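Local coordinates for peptide ABC transporter, peptide-binding protein (Thermus thermophilus, PDB 2D5W), which binds oligopeptides, here a pentapeptide, and probably hands them to an ABC transporter for uptake across the membrane, at residues Q30-K33 against S34-Q38; Q200-R204 against G205-Y209. All coordinates share one frame; numbering follows the deposited sequence.

Following the chain from its N terminus, strand 7-12 of the five-stranded mixed sheet comes early, and helix 31-40 then packs on that sheet. Contact 1 (30-33 with 34-38) is the opening of this helix, beside the bound peptide. Much later, helix 199-203 ends in contact 2 (200-204 with 205-209), a turn that releases the chain toward strand 213-219, an edge strand of the same sheet. Neither contact closes a long loop: each is one unbroken piece of chain, and they follow in series without nesting or crossing. Their centres lie about 17 Å apart, with nearest atoms about 7 Å apart, and Phe41, directly after helix 31-40, meets the ring of Tyr209.

Contact 1. Residues Q30-K33 against S34-Q38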
ATOM      1  N   GLN A  30       0.609   2.181  -5.414  1.00  8.55           N
ATOM      2  CA  GLN A  30       1.240   0.869  -5.528  1.00  8.78           C
ATOM      3  C   GLN A  30       2.388   0.714  -4.545  1.00  8.29           C
ATOM      4  O   GLN A  30       3.196   1.629  -4.367  1.00  8.53           O
ATOM      5  CB  GLN A  30       1.825   0.677  -6.923  1.00  7.83           C
ATOM      6  CG  GLN A  30       0.836   0.442  -8.036  1.00  8.17           C
ATOM      7  CD  GLN A  30       1.485   0.677  -9.381  1.00  7.96           C
ATOM      8  OE1 GLN A  30       1.734   1.819  -9.768  1.00  9.30           O
ATOM      9  NE2 GLN A  30       1.791  -0.400 -10.091  1.00  8.51           N
ATOM     10  N   ALA A  31       2.476  -0.456  -3.929  1.00  7.65           N
ATOM     11  CA  ALA A  31       3.562  -0.735  -3.008  1.00  8.18           C
ATOM     12  C   ALA A  31       4.909  -0.609  -3.727  1.00  7.72           C
ATOM     13  O   ALA A  31       5.868  -0.091  -3.158  1.00  8.83           O
ATOM     14  CB  ALA A  31       3.410  -2.138  -2.425  1.00  9.24           C
ATOM     15  N   ILE A  32       4.988  -1.061  -4.977  1.00  7.65           N
ATOM     16  CA  ILE A  32       6.261  -0.986  -5.689  1.00  8.37           C
ATOM     17  C   ILE A  32       6.692   0.465  -5.894  1.00  8.11           C
ATOM     18  O   ILE A  32       7.883   0.782  -5.814  1.00  8.17           O
ATOM     19  CB  ILE A  32       6.217  -1.755  -7.058  1.00  7.90           C
ATOM     20  CG1 ILE A  32       7.595  -1.708  -7.732  1.00  8.34           C
ATOM     21  CG2 ILE A  32       5.156  -1.168  -7.978  1.00  8.92           C
ATOM     22  CD1 ILE A  32       8.718  -2.323  -6.921  1.00  9.22           C
ATOM     23  N   LYS A  33       5.730   1.349  -6.139  1.00  8.15           N
ATOM     24  CA  LYS A  33       6.026   2.766  -6.321  1.00  8.41           C
ATOM     25  C   LYS A  33       6.614   3.352  -5.030  1.00  8.55           C
ATOM     26  O   LYS A  33       7.621   4.058  -5.057  1.00  8.77           O
ATOM     27  CB  LYS A  33       4.743   3.499  -6.720  1.00  8.26           C
ATOM     28  CG  LYS A  33       4.855   5.012  -6.864  1.00  9.37           C
ATOM     29  CD  LYS A  33       3.550   5.558  -7.433  1.00  9.99           C
ATOM     30  CE  LYS A  33       3.487   7.075  -7.440  1.00 10.49           C
ATOM     31  NZ  LYS A  33       2.984   7.621  -6.149  1.00 13.48           N
ATOM     32  N   SER A  34       5.997   3.045  -3.896  1.00  8.32           N
ATOM     33  CA  SER A  34       6.492   3.546  -2.621  1.00  9.68           C
ATOM     34  C   SER A  34       7.875   3.005  -2.282  1.00  8.85           C
ATOM     35  O   SER A  34       8.720   3.729  -1.762  1.00  9.08           O
ATOM     36  CB  SER A  34       5.513   3.201  -1.504  1.00 12.70           C
ATOM     37  OG  SER A  34       4.401   4.078  -1.531  1.00 21.07           O
ATOM     38  N   GLU A  35       8.114   1.732  -2.571  1.00  8.13           N
ATOM     39  CA  GLU A  35       9.415   1.143  -2.276  1.00  8.04           C
ATOM     40  C   GLU A  35      10.515   1.837  -3.074  1.00  7.88           C
ATOM     41  O   GLU A  35      11.541   2.234  -2.523  1.00  8.29           O
ATOM     42  CB  GLU A  35       9.410  -0.345  -2.608  1.00  8.68           C
ATOM     43  CG  GLU A  35      10.689  -1.052  -2.205  1.00  9.69           C
ATOM     44  CD  GLU A  35      10.734  -2.472  -2.716  1.00 10.27           C
ATOM     45  OE1 GLU A  35      11.200  -2.679  -3.855  1.00 10.57           O
ATOM     46  OE2 GLU A  35      10.289  -3.378  -1.985  1.00 10.58           O
ATOM     47  N   ILE A  36      10.299   1.984  -4.375  1.00  7.47           N
ATOM     48  CA  ILE A  36      11.274   2.630  -5.238  1.00  8.89           C
ATOM     49  C   ILE A  36      11.515   4.068  -4.803  1.00  7.76           C
ATOM     50  O   ILE A  36      12.652   4.544  -4.789  1.00  9.50           O
ATOM     51  CB  ILE A  36      10.800   2.610  -6.706  1.00  8.22           C
ATOM     52  CG1 ILE A  36      10.850   1.177  -7.233  1.00  9.29           C
ATOM     53  CG2 ILE A  36      11.667   3.530  -7.565  1.00  9.45           C
ATOM     54  CD1 ILE A  36      10.265   1.008  -8.612  1.00 10.17           C
ATOM     55  N   GLU A  37      10.447   4.758  -4.423  1.00  8.30           N
ATOM     56  CA  GLU A  37      10.596   6.145  -4.025  1.00  9.06           C
ATOM     57  C   GLU A  37      11.418   6.369  -2.765  1.00  9.51           C
ATOM     58  O   GLU A  37      11.861   7.485  -2.518  1.00 10.11           O
ATOM     59  CB  GLU A  37       9.226   6.813  -3.937  1.00 10.15           C
ATOM     60  CG  GLU A  37       8.660   7.052  -5.331  1.00 11.36           C
ATOM     61  CD  GLU A  37       7.344   7.783  -5.337  1.00 12.64           C
ATOM     62  OE1 GLU A  37       6.851   8.089  -6.446  1.00 12.38           O
ATOM     63  OE2 GLU A  37       6.800   8.049  -4.246  1.00 19.19           O
ATOM     64  N   GLN A  38      11.642   5.326  -1.968  1.00  9.27           N
ATOM     65  CA  GLN A  38      12.480   5.498  -0.783  1.00 10.02           C
ATOM     66  C   GLN A  38      13.888   5.861  -1.247  1.00  9.46           C
ATOM     67  O   GLN A  38      14.595   6.624  -0.585  1.00 12.07           O
ATOM     68  CB  GLN A  38      12.573   4.213   0.026  1.00  9.64           C
ATOM     69  CG  GLN A  38      11.299   3.748   0.666  1.00  9.53           C
ATOM     70  CD  GLN A  38      11.530   2.435   1.363  1.00 10.34           C
ATOM     71  OE1 GLN A  38      11.544   2.357   2.592  1.00 12.63           O
ATOM     72  NE2 GLN A  38      11.753   1.392   0.577  1.00 11.34           N
TER
HETATM   73  O   HOH W   1       4.156   6.463  -3.896  1.00 18.75           O
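The first turns of helix 31-40 form this contact, with Gln30 as N-cap residue and Lys33 and Glu37 reaching for each other one turn apart. From Gln30 O to Lys33 O, each carbonyl receives the amide four residues on; the first of these bonds, Ser34 N to Gln30 O, spans 3.2 Å. Lys33 runs extended to CE and bends only at its last torsion (chi4 -87°), leaving a long salt bridge of 3.9 Å between Lys33 NZ and Glu37 OE1. The two chains cross at a slant, with Lys33 CG and CE each 3.7 Å from Glu37 OE1. A water closes the gap: it accepts from Lys33 NZ at 2.8 Å and donates to Glu37 OE2 at 3.1 Å. Asp22 and the carbonyl of Ser28 also hold the ammonium, while Ala20 N takes Glu37 OE1, so both charged ends are fixed to the preceding loop. On another side of the helix, Ile32 CG1 lies 3.9 Å from Ile36 CD1. Ile36 CG1 passes 3.3 Å from Ile32 O, the carbonyl that accepts the amide of Ile36. Both isoleucines rest on Tyr249 of strand 246-251, and Ile36 also on Phe251, while Tyr249, Ser271 and Ser272 bind the carboxylate of Glu35. Ala31 bonds to the bound peptide through its backbone, so the helix start touches both the ligand and the sheet.

Contact 2. Residues Q200-R204 against G205-Y209; sequences QALNR and GAMVY
Leu202 turns CG away from its carbonyl carbon and beside its own N (chi1 -68°), bringing CD2 against Met207 and Tyr209 beyond the helix end. Met207 has a similar first torsion (chi1 -78°), and the two side chains run side by side in the same direction, with Leu202 CD2 3.7 Å from Met207 CG. Tyr209 comes in across the leucine, its OH 3.6 Å from Leu202 CD2. That hydroxyl shares a water with the backbone: the water lies 2.7 Å from Tyr209 OH, donates to Leu202 O at 2.8 Å and accepts from Met207 N at 3.2 Å, joining the last turn of the helix to the outgoing chain. Leu202 O also receives Gly205 N at 3.0 Å, from above the carbonyl plane rather than along a lone pair. Ala206 N reaches Ala201 O, also at 3.0 Å, and the methyls Ala201 CB and Ala206 CB meet 4.0 Å apart over this turn. Around it, Leu202 packs on Leu215 and Trp218 of strand 213-219, and Met207 touches Met162 of helix 159-173. Gly205 has a positive phi of 84°, at which a beta carbon would clash with Arg204 O. The paired bonds, Ala206 N to Ala201 O outside and Gly205 N to Leu202 O inside, with glycine at C-prime, define a Schellman motif, which here ends helix 199-203.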
ATOM      1  N   GLN A 200       8.216  10.135 -19.912  1.00  9.99           N
ATOM      2  CA  GLN A 200       8.809  11.163 -20.760  1.00 10.74           C
ATOM      3  C   GLN A 200       9.105  12.451 -19.999  1.00 11.11           C
ATOM      4  O   GLN A 200      10.159  13.058 -20.186  1.00 11.72           O
ATOM      5  CB  GLN A 200       7.915  11.433 -21.982  1.00 14.13           C
ATOM      6  CG  GLN A 200       6.521  11.966 -21.673  1.00 19.04           C
ATOM      7  CD  GLN A 200       6.480  13.474 -21.519  1.00 21.45           C
ATOM      8  OE1 GLN A 200       5.456  14.040 -21.141  1.00 25.35           O
ATOM      9  NE2 GLN A 200       7.593  14.133 -21.821  1.00 23.52           N
ATOM     10  N   ALA A 201       8.191  12.858 -19.127  1.00  9.96           N
ATOM     11  CA  ALA A 201       8.390  14.076 -18.348  1.00  9.93           C
ATOM     12  C   ALA A 201       9.590  13.929 -17.421  1.00  8.94           C
ATOM     13  O   ALA A 201      10.449  14.810 -17.349  1.00  9.69           O
ATOM     14  CB  ALA A 201       7.138  14.393 -17.533  1.00 12.02           C
ATOM     15  N   LEU A 202       9.650  12.805 -16.716  1.00  8.27           N
ATOM     16  CA  LEU A 202      10.737  12.554 -15.784  1.00  7.69           C
ATOM     17  C   LEU A 202      12.081  12.415 -16.489  1.00  7.63           C
ATOM     18  O   LEU A 202      13.098  12.899 -15.992  1.00  8.71           O
ATOM     19  CB  LEU A 202      10.441  11.302 -14.953  1.00  8.99           C
ATOM     20  CG  LEU A 202       9.266  11.479 -13.985  1.00  8.02           C
ATOM     21  CD1 LEU A 202       8.876  10.134 -13.396  1.00 11.31           C
ATOM     22  CD2 LEU A 202       9.637  12.476 -12.892  1.00 10.19           C
ATOM     23  N   ASN A 203      12.093  11.764 -17.650  1.00  7.34           N
ATOM     24  CA  ASN A 203      13.339  11.594 -18.387  1.00  8.69           C
ATOM     25  C   ASN A 203      13.865  12.933 -18.891  1.00  8.53           C
ATOM     26  O   ASN A 203      15.062  13.082 -19.124  1.00 10.95           O
ATOM     27  CB  ASN A 203      13.149  10.625 -19.555  1.00  8.90           C
ATOM     28  CG  ASN A 203      13.008   9.186 -19.094  1.00  7.97           C
ATOM     29  OD1 ASN A 203      13.461   8.825 -18.002  1.00  9.03           O
ATOM     30  ND2 ASN A 203      12.401   8.351 -19.932  1.00  8.75           N
ATOM     31  N   ARG A 204      12.969  13.904 -19.044  1.00  9.53           N
ATOM     32  CA  ARG A 204      13.343  15.239 -19.497  1.00 11.44           C
ATOM     33  C   ARG A 204      13.657  16.156 -18.310  1.00 11.68           C
ATOM     34  O   ARG A 204      13.813  17.365 -18.477  1.00 14.44           O
ATOM     35  CB  ARG A 204      12.224  15.829 -20.364  1.00 13.03           C
ATOM     36  CG  ARG A 204      12.169  15.241 -21.778  1.00 15.61           C
ATOM     37  CD  ARG A 204      10.754  15.230 -22.353  1.00 19.49           C
ATOM     38  NE  ARG A 204      10.161  16.556 -22.519  1.00 21.38           N
ATOM     39  CZ  ARG A 204      10.473  17.410 -23.490  1.00 22.41           C
ATOM     40  NH1 ARG A 204       9.869  18.590 -23.550  1.00 22.00           N
ATOM     41  NH2 ARG A 204      11.382  17.088 -24.401  1.00 23.40           N
ATOM     42  N   GLY A 205      13.734  15.575 -17.113  1.00 10.48           N
ATOM     43  CA  GLY A 205      14.074  16.335 -15.918  1.00 10.89           C
ATOM     44  C   GLY A 205      12.971  17.085 -15.197  1.00 10.46           C
ATOM     45  O   GLY A 205      13.238  18.088 -14.533  1.00 11.23           O
ATOM     46  N   ALA A 206      11.742  16.590 -15.279  1.00 10.08           N
ATOM     47  CA  ALA A 206      10.611  17.261 -14.641  1.00  9.90           C
ATOM     48  C   ALA A 206      10.682  17.346 -13.121  1.00 10.14           C
ATOM     49  O   ALA A 206      10.121  18.267 -12.528  1.00 10.36           O
ATOM     50  CB  ALA A 206       9.309  16.579 -15.050  1.00 12.46           C
ATOM     51  N   MET A 207      11.354  16.395 -12.482  1.00  9.48           N
ATOM     52  CA  MET A 207      11.443  16.394 -11.026  1.00  9.19           C
ATOM     53  C   MET A 207      12.865  16.447 -10.485  1.00  8.92           C
ATOM     54  O   MET A 207      13.838  16.271 -11.224  1.00  9.34           O
ATOM     55  CB  MET A 207      10.757  15.141 -10.464  1.00 10.10           C
ATOM     56  CG  MET A 207       9.237  15.201 -10.434  1.00  9.44           C
ATOM     57  SD  MET A 207       8.616  16.456  -9.281  1.00 10.85           S
ATOM     58  CE  MET A 207       8.838  15.605  -7.698  1.00 11.90           C
ATOM     59  N   VAL A 208      12.961  16.725  -9.185  1.00  8.73           N
ATOM     60  CA  VAL A 208      14.231  16.717  -8.472  1.00  9.09           C
ATOM     61  C   VAL A 208      14.019  15.742  -7.319  1.00  8.52           C
ATOM     62  O   VAL A 208      12.872  15.436  -6.964  1.00  9.81           O
ATOM     63  CB  VAL A 208      14.665  18.109  -7.966  1.00  9.40           C
ATOM     64  CG1 VAL A 208      14.980  19.005  -9.164  1.00 10.41           C
ATOM     65  CG2 VAL A 208      13.601  18.715  -7.081  1.00 11.53           C
ATOM     66  N   TYR A 209      15.117  15.281  -6.731  1.00  9.14           N
ATOM     67  CA  TYR A 209      15.078  14.235  -5.721  1.00  8.80           C
ATOM     68  C   TYR A 209      15.775  14.563  -4.412  1.00  8.40           C
ATOM     69  O   TYR A 209      16.801  15.231  -4.402  1.00  9.33           O
ATOM     70  CB  TYR A 209      15.678  12.990  -6.377  1.00  8.87           C
ATOM     71  CG  TYR A 209      14.996  12.702  -7.702  1.00  8.12           C
ATOM     72  CD1 TYR A 209      13.791  12.005  -7.738  1.00  8.10           C
ATOM     73  CD2 TYR A 209      15.480  13.234  -8.903  1.00  8.39           C
ATOM     74  CE1 TYR A 209      13.079  11.847  -8.914  1.00  9.03           C
ATOM     75  CE2 TYR A 209      14.764  13.082 -10.097  1.00  8.75           C
ATOM     76  CZ  TYR A 209      13.560  12.386 -10.088  1.00  7.93           C
ATOM     77  OH  TYR A 209      12.817  12.234 -11.236  1.00  9.11           O
TER
HETATM   78  O   HOH W   2      13.193  13.952 -13.349  1.00  9.65           O